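Local coordinates for hypothetical protein SO0799 (Shewanella oneidensis, PDB 1YUD) that is of unknown function but adopts a cupin-superfamily beta fold of the DUF985 family and assembles from two copies of the chain, at residues S80-M85 and T94-L99; R33-S38 and S51-L56. All blocks are in the same frame, centred on the assembly; numbering follows the deposited sequence.

Interaction 1 (S80-M85 and T94-L99)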
# COMPACT_ATOMS: atom_id res chain seq x y z
N SER A 80 -5.98 13.98 -3.15
CA SER A 80 -5.53 13.87 -1.77
C SER A 80 -6.76 13.76 -0.88
O SER A 80 -7.75 14.45 -1.11
CB SER A 80 -4.74 15.11 -1.37
OG SER A 80 -5.64 16.12 -0.95
N LEU A 81 -6.71 12.89 0.13
CA LEU A 81 -7.84 12.71 1.04
C LEU A 81 -7.57 13.38 2.39
O LEU A 81 -6.67 14.20 2.52
CB LEU A 81 -8.12 11.22 1.26
CG LEU A 81 -8.18 10.36 -0.01
CD1 LEU A 81 -8.45 8.93 0.37
CD2 LEU A 81 -9.27 10.86 -0.93
N THR A 82 -8.35 13.01 3.39
CA THR A 82 -8.16 13.56 4.71
C THR A 82 -8.78 12.58 5.66
O THR A 82 -9.97 12.29 5.58
CB THR A 82 -8.85 14.91 4.85
OG1 THR A 82 -8.30 15.81 3.88
CG2 THR A 82 -8.62 15.49 6.24
N ILE A 83 -7.96 12.04 6.55
CA ILE A 83 -8.47 11.07 7.49
C ILE A 83 -8.86 11.77 8.77
O ILE A 83 -8.02 12.34 9.47
CB ILE A 83 -7.40 10.01 7.82
CG1 ILE A 83 -6.68 9.58 6.54
CG2 ILE A 83 -8.05 8.84 8.51
CD1 ILE A 83 -7.52 8.77 5.60
N TYR A 84 -10.15 11.74 9.08
CA TYR A 84 -10.63 12.36 10.29
C TYR A 84 -10.75 11.22 11.29
O TYR A 84 -11.47 10.25 11.06
CB TYR A 84 -11.99 13.03 10.04
CG TYR A 84 -11.99 14.04 8.92
CD1 TYR A 84 -11.92 13.64 7.59
CD2 TYR A 84 -12.05 15.41 9.18
CE1 TYR A 84 -11.92 14.56 6.55
CE2 TYR A 84 -12.05 16.34 8.15
CZ TYR A 84 -11.98 15.91 6.83
OH TYR A 84 -11.99 16.83 5.78
N MSE A 85 -10.02 11.34 12.40
CA MSE A 85 -10.02 10.31 13.43
C MSE A 85 -10.44 10.90 14.77
O MSE A 85 -10.08 12.03 15.10
CB MSE A 85 -8.63 9.69 13.56
CG MSE A 85 -8.11 9.01 12.29
SE MSE A 85 -6.18 9.14 12.12
CE MSE A 85 -5.77 8.37 13.84
N THR A 94 -6.22 14.85 12.42
CA THR A 94 -6.34 14.75 10.98
C THR A 94 -5.00 14.47 10.33
O THR A 94 -3.96 14.73 10.92
CB THR A 94 -6.91 16.04 10.38
OG1 THR A 94 -5.98 17.11 10.58
CG2 THR A 94 -8.22 16.39 11.05
N ALA A 95 -5.03 13.96 9.10
CA ALA A 95 -3.80 13.65 8.38
C ALA A 95 -4.02 13.87 6.89
O ALA A 95 -5.13 13.71 6.41
CB ALA A 95 -3.42 12.21 8.64
N GLN A 96 -2.98 14.23 6.16
CA GLN A 96 -3.14 14.47 4.73
C GLN A 96 -2.53 13.42 3.81
O GLN A 96 -1.32 13.44 3.56
CB GLN A 96 -2.56 15.83 4.34
CG GLN A 96 -3.22 17.00 5.03
CD GLN A 96 -4.71 17.04 4.78
OE1 GLN A 96 -5.51 16.76 5.67
NE2 GLN A 96 -5.08 17.37 3.54
N LEU A 97 -3.36 12.52 3.30
CA LEU A 97 -2.88 11.48 2.39
C LEU A 97 -2.81 12.12 1.02
O LEU A 97 -3.64 12.96 0.70
CB LEU A 97 -3.86 10.30 2.37
CG LEU A 97 -3.24 8.93 2.09
CD1 LEU A 97 -2.15 8.63 3.14
CD2 LEU A 97 -4.33 7.86 2.11
N GLY A 98 -1.83 11.74 0.20
CA GLY A 98 -1.74 12.34 -1.13
C GLY A 98 -0.31 12.47 -1.60
O GLY A 98 0.60 12.03 -0.90
N LEU A 99 -0.10 13.10 -2.75
CA LEU A 99 1.23 13.24 -3.33
C LEU A 99 1.90 14.63 -3.32
O LEU A 99 2.89 14.82 -4.03
CB LEU A 99 1.22 12.72 -4.77
CG LEU A 99 1.13 11.21 -4.97
CD1 LEU A 99 0.72 10.87 -6.39
CD2 LEU A 99 2.47 10.59 -4.64
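Ile83 N gives its hydrogen to Ala95 O over 3.3 Å, and at 158° this is the straightest of the backbone bonds that join 80-85 to 94-99. Two weak ones accompany it: Leu81 N to Leu97 O at 3.1 Å, and Ala95 N to Ile83 O. Both bonded carbonyls around Ile83 and Ala95 also receive a CA-H, since Thr94 CA lies 3.3 Å from Ile83 O and Thr82 CA lies close to Ala95 O. The strand axes run antiparallel at 158°, as the two arms of a beta hairpin.

The polar side chains gather on one side of the hairpin. Those of Thr82 and Gln96 run alongside each other in one direction. Thr82 OG1 sits beside its own backbone N (chi1 -59°) and donates to Leu81 O at 2.7 Å, approaching from above the carbonyl plane. Its methyl CG2, anti to the backbone N, comes to 3.4 Å from Gln96 OE1 and rests over one face of the Tyr84 ring, offset toward the rim. Asn122 binds three of these polar groups: its OD1 is hydrogen-bonded with Ser80 OG and weakly with Gln96 NE2, while its ND2 makes a weak bond with Thr82 OG1.

Gly98 takes a conformation in which a CB would press on the preceding carbonyl O, and would probably also crowd Ser80 CB. On the apolar side, Leu81 CB and Leu97 CB approach to 4.5 Å.

Strand 116-121 continues the sheet beyond 81-86, with Ser119 OG bonded to Thr82 O. Leu81, Ile83 and Leu97 all pack on Trp73 of strand 71-76, and Phe109 of strand 109-111 touches Ala95 and Leu97, so the hairpin faces the other sheet of the cupin fold.

Interaction 2 (R33-S38 and S51-L56)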
# COMPACT_ATOMS: atom_id res chain seq x y z
N ARG A 33 -12.81 -3.42 -3.69
CA ARG A 33 -12.59 -4.75 -4.28
C ARG A 33 -11.35 -5.30 -3.61
O ARG A 33 -10.31 -4.65 -3.61
CB ARG A 33 -12.33 -4.65 -5.79
CG ARG A 33 -12.68 -5.89 -6.63
CD ARG A 33 -12.07 -7.21 -6.12
NE ARG A 33 -13.08 -8.27 -6.06
CZ ARG A 33 -12.89 -9.51 -5.58
NH1 ARG A 33 -11.71 -9.89 -5.10
NH2 ARG A 33 -13.91 -10.36 -5.57
N SER A 34 -11.43 -6.49 -3.01
CA SER A 34 -10.26 -7.06 -2.38
C SER A 34 -9.24 -7.35 -3.46
O SER A 34 -9.59 -7.77 -4.56
CB SER A 34 -10.60 -8.36 -1.67
OG SER A 34 -11.68 -8.15 -0.79
N SER A 35 -7.98 -7.10 -3.14
CA SER A 35 -6.88 -7.32 -4.07
C SER A 35 -6.30 -8.68 -3.74
O SER A 35 -6.33 -9.60 -4.56
CB SER A 35 -5.83 -6.24 -3.88
OG SER A 35 -6.41 -5.13 -3.20
N TYR A 36 -5.77 -8.81 -2.53
CA TYR A 36 -5.19 -10.07 -2.07
C TYR A 36 -5.44 -10.26 -0.60
O TYR A 36 -5.64 -9.29 0.14
CB TYR A 36 -3.68 -10.11 -2.29
CG TYR A 36 -3.21 -9.86 -3.69
CD1 TYR A 36 -3.18 -8.57 -4.22
CD2 TYR A 36 -2.81 -10.91 -4.50
CE1 TYR A 36 -2.76 -8.34 -5.53
CE2 TYR A 36 -2.39 -10.70 -5.81
CZ TYR A 36 -2.37 -9.41 -6.32
OH TYR A 36 -2.02 -9.20 -7.64
N ARG A 37 -5.46 -11.52 -0.17
CA ARG A 37 -5.62 -11.85 1.25
C ARG A 37 -4.35 -12.64 1.50
O ARG A 37 -3.67 -13.05 0.55
CB ARG A 37 -6.84 -12.76 1.51
CG ARG A 37 -8.19 -12.33 0.91
CD ARG A 37 -8.74 -11.01 1.45
NE ARG A 37 -8.87 -10.95 2.91
CZ ARG A 37 -9.48 -11.86 3.66
NH1 ARG A 37 -10.02 -12.93 3.10
NH2 ARG A 37 -9.55 -11.70 4.98
N SER A 38 -4.00 -12.85 2.76
CA SER A 38 -2.79 -13.60 3.05
C SER A 38 -3.15 -15.07 3.21
O SER A 38 -4.04 -15.40 3.99
CB SER A 38 -2.14 -13.08 4.33
OG SER A 38 -0.84 -13.64 4.48
N SER A 51 -5.74 -6.85 1.62
CA SER A 51 -5.68 -5.55 0.96
C SER A 51 -6.86 -5.42 0.01
O SER A 51 -7.31 -6.40 -0.58
CB SER A 51 -4.38 -5.41 0.16
OG SER A 51 -4.44 -4.28 -0.70
N ILE A 52 -7.38 -4.21 -0.13
CA ILE A 52 -8.50 -3.96 -1.01
C ILE A 52 -8.23 -2.64 -1.69
O ILE A 52 -7.42 -1.84 -1.22
CB ILE A 52 -9.81 -3.77 -0.24
CG1 ILE A 52 -9.75 -2.45 0.53
CG2 ILE A 52 -10.04 -4.93 0.71
CD1 ILE A 52 -11.02 -2.08 1.24
N TYR A 53 -8.88 -2.43 -2.82
CA TYR A 53 -8.73 -1.17 -3.51
C TYR A 53 -9.85 -0.37 -2.84
O TYR A 53 -10.63 -0.94 -2.07
CB TYR A 53 -9.02 -1.38 -4.99
CG TYR A 53 -7.89 -1.98 -5.78
CD1 TYR A 53 -6.82 -1.19 -6.19
CD2 TYR A 53 -7.92 -3.31 -6.19
CE1 TYR A 53 -5.80 -1.71 -7.00
CE2 TYR A 53 -6.92 -3.84 -7.00
CZ TYR A 53 -5.86 -3.03 -7.40
OH TYR A 53 -4.89 -3.50 -8.24
N PHE A 54 -9.93 0.93 -3.08
CA PHE A 54 -10.99 1.73 -2.46
C PHE A 54 -11.04 3.09 -3.13
O PHE A 54 -10.13 3.90 -2.98
CB PHE A 54 -10.76 1.89 -0.95
CG PHE A 54 -11.91 2.52 -0.23
CD1 PHE A 54 -12.00 3.90 -0.09
CD2 PHE A 54 -12.89 1.74 0.35
CE1 PHE A 54 -13.06 4.49 0.61
CE2 PHE A 54 -13.96 2.32 1.06
CZ PHE A 54 -14.03 3.70 1.19
N LEU A 55 -12.13 3.33 -3.85
CA LEU A 55 -12.27 4.57 -4.59
C LEU A 55 -13.26 5.56 -4.00
O LEU A 55 -14.20 5.18 -3.30
CB LEU A 55 -12.63 4.25 -6.03
CG LEU A 55 -12.72 5.46 -6.95
CD1 LEU A 55 -12.12 5.11 -8.30
CD2 LEU A 55 -14.17 5.91 -7.05
N LEU A 56 -13.05 6.83 -4.29
CA LEU A 56 -13.92 7.88 -3.80
C LEU A 56 -14.22 8.91 -4.89
O LEU A 56 -13.30 9.44 -5.53
CB LEU A 56 -13.26 8.58 -2.61
CG LEU A 56 -14.15 8.82 -1.41
CD1 LEU A 56 -14.39 7.51 -0.66
CD2 LEU A 56 -13.49 9.84 -0.50
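Between Arg33 and Tyr53 at one end and Tyr36 and Ser51 at the other, segments 33-38 and 51-56 run antiparallel, their axes at 153°. Two nearly straight bonds tie them, Tyr53 N to Arg33 O at 2.8 Å and Ser51 N to Tyr36 O at 2.9 Å. Between these, Ser51 O takes Ser35 N at 2.7 Å and, weakly, Tyr36 N. Ser35 and Tyr36 thus both face the single residue Ser51, a classic beta bulge. Beside it Ser34 and Ile52 form a non-hydrogen-bonded pair, Ser34 CA lying 3.8 Å from Ile52 CA.

This pairing joins strands 31-37 and 50-57 within the larger antiparallel sheet of the cupin fold, where strand 126-133 follows on the far side of 50-57. The bulge directs Ser35 toward the opposite strand. Ser51 OG, anti to its backbone N (chi1 168°), comes close to Ser35 OG, and Gln108 OE1 of the second subunit is hydrogen-bonded with both hydroxyls.

Tyr53 turns the edge of its ring to Arg33 O, with CD2 3.8 Å from that oxygen. Ser35 OG is 3.8 Å from the same CD2 of Tyr53. An alanine here would probably leave a gap beside Ser35 and take away the packing on Arg106 of the second subunit. Ile52 CG2 packs against Ser34 CA at 3.8 Å, while Arg33 NH1 folds back to donate to Ser34 O, which lies near the guanidinium plane.

How the interactions relate
From the N terminus, interaction 2 comes first: strand 31-37 leads into a connection that returns along 50-57, so 33-38 with 51-56 closes a loop of 12 intervening residues. The chain then passes through strands 62-66 and 71-76 before interaction 1 closes the tighter 81-86/92-97 hairpin, 8 residues lying between its segments. The two loops follow in series, neither nested nor crossed. Each contact belongs to a different sheet, interaction 2 to the larger antiparallel one and interaction 1 to the mixed one, and their centres are 19 Å apart. Strand 126-133, late in the chain, returns to the larger sheet between 50-57 and 71-76.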